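Local coordinates for protein GCN5-related N-acetyltransferase (Brucella abortus, PDB 7N1L) that probably transfers an acetyl group from acetyl-CoA to an acceptor amine, perhaps the N-terminal alanine of a ribosomal protein, as a GNAT-family enzyme, at residues A[107-112]-A[152-157]; A[120-125]-A[156-161]. All blocks are in the same frame, centred on the assembly; numbering follows the deposited sequence.

Interaction 1: residues A[107-112]-A[152-157]; sequences DHIYVH and RKLYEQ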
loop_
_atom_site.group_PDB
_atom_site.type_symbol
_atom_site.label_atom_id
_atom_site.label_comp_id
_atom_site.label_asym_id
_atom_site.label_seq_id
_atom_site.Cartn_x
_atom_site.Cartn_y
_atom_site.Cartn_z
ATOM N N ASP A 107 6.938 -1.717 -2.159
ATOM C CA ASP A 107 6.556 -2.147 -3.495
ATOM C C ASP A 107 7.721 -2.135 -4.466
ATOM O O ASP A 107 7.576 -2.626 -5.586
ATOM C CB ASP A 107 5.431 -1.248 -4.047
ATOM C CG ASP A 107 4.108 -1.380 -3.261
ATOM O OD1 ASP A 107 3.912 -2.359 -2.536
ATOM O OD2 ASP A 107 3.277 -0.467 -3.338
ATOM N N HIS A 108 8.837 -1.508 -4.105
ATOM C CA HIS A 108 9.904 -1.282 -5.065
ATOM C C HIS A 108 11.253 -1.331 -4.374
ATOM O O HIS A 108 11.511 -0.568 -3.437
ATOM C CB HIS A 108 9.731 0.076 -5.756
ATOM C CG HIS A 108 8.361 0.309 -6.311
ATOM N ND1 HIS A 108 7.914 -0.297 -7.467
ATOM C CD2 HIS A 108 7.333 1.065 -5.857
ATOM C CE1 HIS A 108 6.676 0.096 -7.713
ATOM N NE2 HIS A 108 6.298 0.913 -6.748
ATOM N N ILE A 109 12.129 -2.180 -4.898
ATOM C CA ILE A 109 13.506 -2.275 -4.448
ATOM C C ILE A 109 14.355 -2.418 -5.693
ATOM O O ILE A 109 13.900 -2.957 -6.706
ATOM C CB ILE A 109 13.713 -3.446 -3.469
ATOM C CG1 ILE A 109 15.071 -3.327 -2.776
ATOM C CG2 ILE A 109 13.467 -4.815 -4.163
ATOM C CD1 ILE A 109 15.136 -4.080 -1.468
ATOM N N TYR A 110 15.565 -1.845 -5.650
ATOM C CA TYR A 110 16.439 -1.878 -6.813
ATOM C C TYR A 110 17.884 -1.654 -6.391
ATOM O O TYR A 110 18.180 -0.724 -5.632
ATOM C CB TYR A 110 16.035 -0.819 -7.836
ATOM C CG TYR A 110 16.869 -0.862 -9.087
ATOM C CD1 TYR A 110 16.692 -1.869 -9.998
ATOM C CD2 TYR A 110 17.829 0.105 -9.361
ATOM C CE1 TYR A 110 17.446 -1.940 -11.142
ATOM C CE2 TYR A 110 18.578 0.062 -10.521
ATOM C CZ TYR A 110 18.374 -0.972 -11.407
ATOM O OH TYR A 110 19.101 -1.090 -12.565
ATOM N N VAL A 111 18.780 -2.471 -6.942
ATOM C CA VAL A 111 20.222 -2.326 -6.768
ATOM C C VAL A 111 20.848 -2.195 -8.149
ATOM O O VAL A 111 20.567 -3.005 -9.043
ATOM C CB VAL A 111 20.838 -3.516 -6.009
ATOM C CG1 VAL A 111 22.382 -3.405 -5.979
ATOM C CG2 VAL A 111 20.264 -3.615 -4.596
ATOM N N HIS A 112 21.711 -1.192 -8.306
ATOM C CA HIS A 112 22.446 -0.989 -9.550
ATOM C C HIS A 112 23.118 -2.287 -9.959
ATOM O O HIS A 112 23.631 -3.017 -9.117
ATOM C CB HIS A 112 23.479 0.107 -9.325
ATOM C CG HIS A 112 24.278 0.469 -10.529
ATOM N ND1 HIS A 112 25.248 -0.354 -11.056
ATOM C CD2 HIS A 112 24.304 1.603 -11.265
ATOM C CE1 HIS A 112 25.810 0.239 -12.094
ATOM N NE2 HIS A 112 25.267 1.435 -12.232
ATOM N N ARG A 152 11.432 -10.455 -5.745
ATOM C CA ARG A 152 10.920 -11.789 -5.417
ATOM C C ARG A 152 12.025 -12.714 -4.925
ATOM O O ARG A 152 11.858 -13.430 -3.926
ATOM C CB ARG A 152 10.221 -12.421 -6.627
ATOM C CG ARG A 152 9.851 -13.895 -6.373
ATOM C CD ARG A 152 8.894 -14.492 -7.435
ATOM N NE ARG A 152 9.579 -14.769 -8.692
ATOM C CZ ARG A 152 9.645 -13.926 -9.715
ATOM N NH1 ARG A 152 9.083 -12.713 -9.663
ATOM N NH2 ARG A 152 10.298 -14.297 -10.813
ATOM N N LYS A 153 13.154 -12.745 -5.635
ATOM C CA LYS A 153 14.216 -13.670 -5.245
ATOM C C LYS A 153 14.742 -13.354 -3.849
ATOM O O LYS A 153 15.112 -14.268 -3.100
ATOM C CB LYS A 153 15.347 -13.651 -6.287
ATOM C CG LYS A 153 15.011 -14.529 -7.501
ATOM C CD LYS A 153 16.181 -14.679 -8.471
ATOM C CE LYS A 153 17.324 -15.527 -7.892
ATOM N NZ LYS A 153 16.960 -16.985 -7.709
ATOM N N LEU A 154 14.756 -12.079 -3.472
ATOM C CA LEU A 154 15.174 -11.724 -2.122
ATOM C C LEU A 154 14.097 -12.081 -1.103
ATOM O O LEU A 154 14.383 -12.741 -0.094
ATOM C CB LEU A 154 15.514 -10.236 -2.057
ATOM C CG LEU A 154 15.711 -9.653 -0.652
ATOM C CD1 LEU A 154 16.957 -10.250 0.011
ATOM C CD2 LEU A 154 15.773 -8.100 -0.698
ATOM N N TYR A 155 12.846 -11.655 -1.349
ATOM C CA TYR A 155 11.809 -11.781 -0.324
ATOM C C TYR A 155 11.533 -13.230 0.033
ATOM O O TYR A 155 11.320 -13.564 1.208
ATOM C CB TYR A 155 10.521 -11.116 -0.794
ATOM C CG TYR A 155 10.668 -9.645 -1.089
ATOM C CD1 TYR A 155 11.689 -8.877 -0.497
ATOM C CD2 TYR A 155 9.822 -9.020 -1.994
ATOM C CE1 TYR A 155 11.809 -7.503 -0.785
ATOM C CE2 TYR A 155 9.947 -7.693 -2.280
ATOM C CZ TYR A 155 10.939 -6.922 -1.683
ATOM O OH TYR A 155 11.003 -5.560 -2.009
ATOM N N GLU A 156 11.531 -14.113 -0.957
ATOM C CA GLU A 156 11.154 -15.479 -0.615
ATOM C C GLU A 156 12.188 -16.132 0.280
ATOM O O GLU A 156 11.857 -17.098 0.959
ATOM C CB GLU A 156 10.826 -16.317 -1.877
ATOM C CG GLU A 156 11.903 -16.357 -2.921
ATOM C CD GLU A 156 11.462 -16.955 -4.265
ATOM O OE1 GLU A 156 10.241 -17.172 -4.500
ATOM O OE2 GLU A 156 12.367 -17.221 -5.086
ATOM N N GLN A 157 13.402 -15.591 0.352
ATOM C CA GLN A 157 14.401 -16.126 1.269
ATOM C C GLN A 157 14.357 -15.488 2.645
ATOM O O GLN A 157 14.837 -16.094 3.603
ATOM C CB GLN A 157 15.835 -15.905 0.745
ATOM C CG GLN A 157 16.139 -16.486 -0.599
ATOM C CD GLN A 157 15.861 -17.954 -0.629
ATOM O OE1 GLN A 157 16.150 -18.660 0.328
ATOM N NE2 GLN A 157 15.284 -18.427 -1.723
#
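Ile109 reaches from strand 101-111 toward Leu154 and Tyr155 of helix 150-158, a strand-to-helix packing within the GNAT acetyltransferase fold. Its two branches divide the work. The longer one, with CG1 anti to the backbone N (chi1 -167°) and nearly extended beyond it, carries CD1 to Leu154 CD2 at 4.1 Å; these two side chains cross at about a right angle. The shorter branch turns to the tyrosine: Ile109 CG2 lies 3.4 Å from Tyr155 OH and 4.1 Å from Tyr155 CZ, meeting the phenol end of the ring obliquely. Tyr155 approaches Ile109 from the opposite direction. With its CG beside the backbone N (chi1 -60°), it brings the hydroxyl to the strand although its CB does not point there. No hydrogen bond links the segments, and the hydroxyl meets the isoleucine by van der Waals contact alone.

A second shell packs around these side chains. Helix 120-129 offers Ile125 to Ile109, and Ala121 and Lys122 to Leu154, while Leu142 and Ala144 of strand 137-144 touch Tyr155. Strand 101-111 is itself held to the neighbouring strand 84-96 by backbone bonds from His108 to Ile90 and from Tyr110 to Phe88. A tyrosine in the helix after the fifth strand is a familiar GNAT feature, often close to the cofactor thiol, but its role here is not established. Tyr155 OH also lies 3.7 Å from Ile109 CB, so the oxygen sits against the base of the side chain as well as its CG2 methyl.

Interaction 2: residues A[120-125]-A[156-161]; sequences IAKALI and EQIAAA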
loop_
_atom_site.group_PDB
_atom_site.type_symbol
_atom_site.label_atom_id
_atom_site.label_comp_id
_atom_site.label_asym_id
_atom_site.label_seq_id
_atom_site.Cartn_x
_atom_site.Cartn_y
_atom_site.Cartn_z
ATOM N N ILE A 120 23.355 -5.984 -0.855
ATOM C CA ILE A 120 22.873 -4.625 -0.596
ATOM C C ILE A 120 21.345 -4.592 -0.410
ATOM O O ILE A 120 20.838 -3.923 0.498
ATOM C CB ILE A 120 23.342 -3.679 -1.715
ATOM C CG1 ILE A 120 24.878 -3.489 -1.622
ATOM C CG2 ILE A 120 22.643 -2.326 -1.610
ATOM C CD1 ILE A 120 25.481 -2.780 -2.801
ATOM N N ALA A 121 20.593 -5.309 -1.250
ATOM C CA ALA A 121 19.140 -5.276 -1.133
ATOM C C ALA A 121 18.689 -5.775 0.238
ATOM O O ALA A 121 17.848 -5.154 0.896
ATOM C CB ALA A 121 18.499 -6.087 -2.261
ATOM N N LYS A 122 19.261 -6.880 0.696
ATOM C CA LYS A 122 18.971 -7.365 2.046
ATOM C C LYS A 122 19.376 -6.341 3.106
ATOM O O LYS A 122 18.696 -6.199 4.131
ATOM C CB LYS A 122 19.677 -8.694 2.272
ATOM C CG LYS A 122 20.012 -9.026 3.719
ATOM C CD LYS A 122 18.808 -9.633 4.415
ATOM C CE LYS A 122 19.196 -10.551 5.577
ATOM N NZ LYS A 122 20.081 -9.900 6.610
ATOM N N ALA A 123 20.498 -5.635 2.901
ATOM C CA ALA A 123 20.871 -4.613 3.868
ATOM C C ALA A 123 19.813 -3.509 3.942
ATOM O O ALA A 123 19.502 -3.014 5.030
ATOM C CB ALA A 123 22.260 -4.057 3.535
ATOM N N LEU A 124 19.219 -3.140 2.801
ATOM C CA LEU A 124 18.165 -2.133 2.781
ATOM C C LEU A 124 16.916 -2.597 3.536
ATOM O O LEU A 124 16.270 -1.795 4.228
ATOM C CB LEU A 124 17.818 -1.771 1.330
ATOM C CG LEU A 124 18.829 -0.891 0.566
ATOM C CD1 LEU A 124 18.560 -0.923 -0.946
ATOM C CD2 LEU A 124 18.834 0.568 1.111
ATOM N N ILE A 125 16.502 -3.853 3.339
ATOM C CA ILE A 125 15.335 -4.350 4.056
ATOM C C ILE A 125 15.630 -4.460 5.550
ATOM O O ILE A 125 14.770 -4.150 6.386
ATOM C CB ILE A 125 14.864 -5.693 3.466
ATOM C CG1 ILE A 125 14.412 -5.522 2.007
ATOM C CG2 ILE A 125 13.692 -6.207 4.259
ATOM C CD1 ILE A 125 13.194 -4.614 1.853
ATOM N N GLU A 156 11.531 -14.113 -0.957
ATOM C CA GLU A 156 11.154 -15.479 -0.615
ATOM C C GLU A 156 12.188 -16.132 0.280
ATOM O O GLU A 156 11.857 -17.098 0.959
ATOM C CB GLU A 156 10.826 -16.317 -1.877
ATOM C CG GLU A 156 11.903 -16.357 -2.921
ATOM C CD GLU A 156 11.462 -16.955 -4.265
ATOM O OE1 GLU A 156 10.241 -17.172 -4.500
ATOM O OE2 GLU A 156 12.367 -17.221 -5.086
ATOM N N GLN A 157 13.402 -15.591 0.352
ATOM C CA GLN A 157 14.401 -16.126 1.269
ATOM C C GLN A 157 14.357 -15.488 2.645
ATOM O O GLN A 157 14.837 -16.094 3.603
ATOM C CB GLN A 157 15.835 -15.905 0.745
ATOM C CG GLN A 157 16.139 -16.486 -0.599
ATOM C CD GLN A 157 15.861 -17.954 -0.629
ATOM O OE1 GLN A 157 16.150 -18.660 0.328
ATOM N NE2 GLN A 157 15.284 -18.427 -1.723
ATOM N N ILE A 158 13.832 -14.273 2.770
ATOM C CA ILE A 158 13.931 -13.536 4.024
ATOM C C ILE A 158 12.585 -13.252 4.669
ATOM O O ILE A 158 12.562 -12.672 5.753
ATOM C CB ILE A 158 14.704 -12.216 3.832
ATOM C CG1 ILE A 158 13.882 -11.242 3.002
ATOM C CG2 ILE A 158 16.073 -12.476 3.171
ATOM C CD1 ILE A 158 14.514 -9.880 2.919
ATOM N N ALA A 159 11.466 -13.647 4.062
ATOM C CA ALA A 159 10.166 -13.323 4.635
ATOM C C ALA A 159 9.185 -14.461 4.392
ATOM O O ALA A 159 9.412 -15.353 3.570
ATOM C CB ALA A 159 9.593 -12.022 4.070
ATOM N N ALA A 160 8.075 -14.410 5.121
ATOM C CA ALA A 160 7.021 -15.400 4.991
ATOM C C ALA A 160 6.122 -15.066 3.815
ATOM O O ALA A 160 5.868 -13.897 3.518
ATOM C CB ALA A 160 6.188 -15.461 6.275
ATOM N N ALA A 161 5.645 -16.108 3.141
ATOM C CA ALA A 161 4.656 -15.928 2.088
ATOM C C ALA A 161 3.404 -15.270 2.654
ATOM O O ALA A 161 2.932 -15.614 3.741
ATOM C CB ALA A 161 4.293 -17.279 1.471
#
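Lys122 meets Ile158 through its aliphatic stem: CD lies 4.1 Å from Ile158 CG2, and the two side chains cross obliquely. The lysine chain bends at chi2 (83°) and again at chi4; CD rests against the isoleucine, while NZ turns to a salt bridge with Asp126, one turn further along helix 120-129. That helix follows the loop which in GNAT enzymes usually binds the acetyl-CoA pyrophosphate.

Less than a turn on, Ile125 supplies the more buried half of the contact. With chi1 at -63° its CG1 sits beside the backbone N, which leaves CG2 anti to it, and CG2 reaches to 4.0 Å from Ile158 CD1. Ile125 also packs against Leu154 and Tyr155, and against Ile169 of the second subunit.

Ile158 thus serves both partners with different branches, CG2 to the lysine and CD1 to the isoleucine. It is the last residue of helix 150-158; at Ala159 the backbone leaves helical geometry, and Ala160 and Ala161 then join an antiparallel ladder with a strand of the second subunit. No hydrogen bond crosses the segments, so nothing directional fixes the two helices here; they meet by van der Waals contact alone.

Overall arrangement
Both interactions use helix 150-158, one through its middle and the other through its C-terminal end, and their centres lie about 7 Å apart. Interaction 1 is the more buried, setting the helix on strand 101-111; interaction 2 sets the end of the helix against neighbouring helix 120-129 and runs out to the surface at a lysine. Each is apolar, but a tyrosine hydroxyl is packed into the first, whereas the second borrows a methylene from a charged side chain. They are continuous: Leu154 CD2 lies 3.7 Å from Ala121 CB, and Ile109 CD1 lies 3.8 Å from Ile125 CG1, so strand and both helices share one apolar patch. Both also adjoin the second subunit.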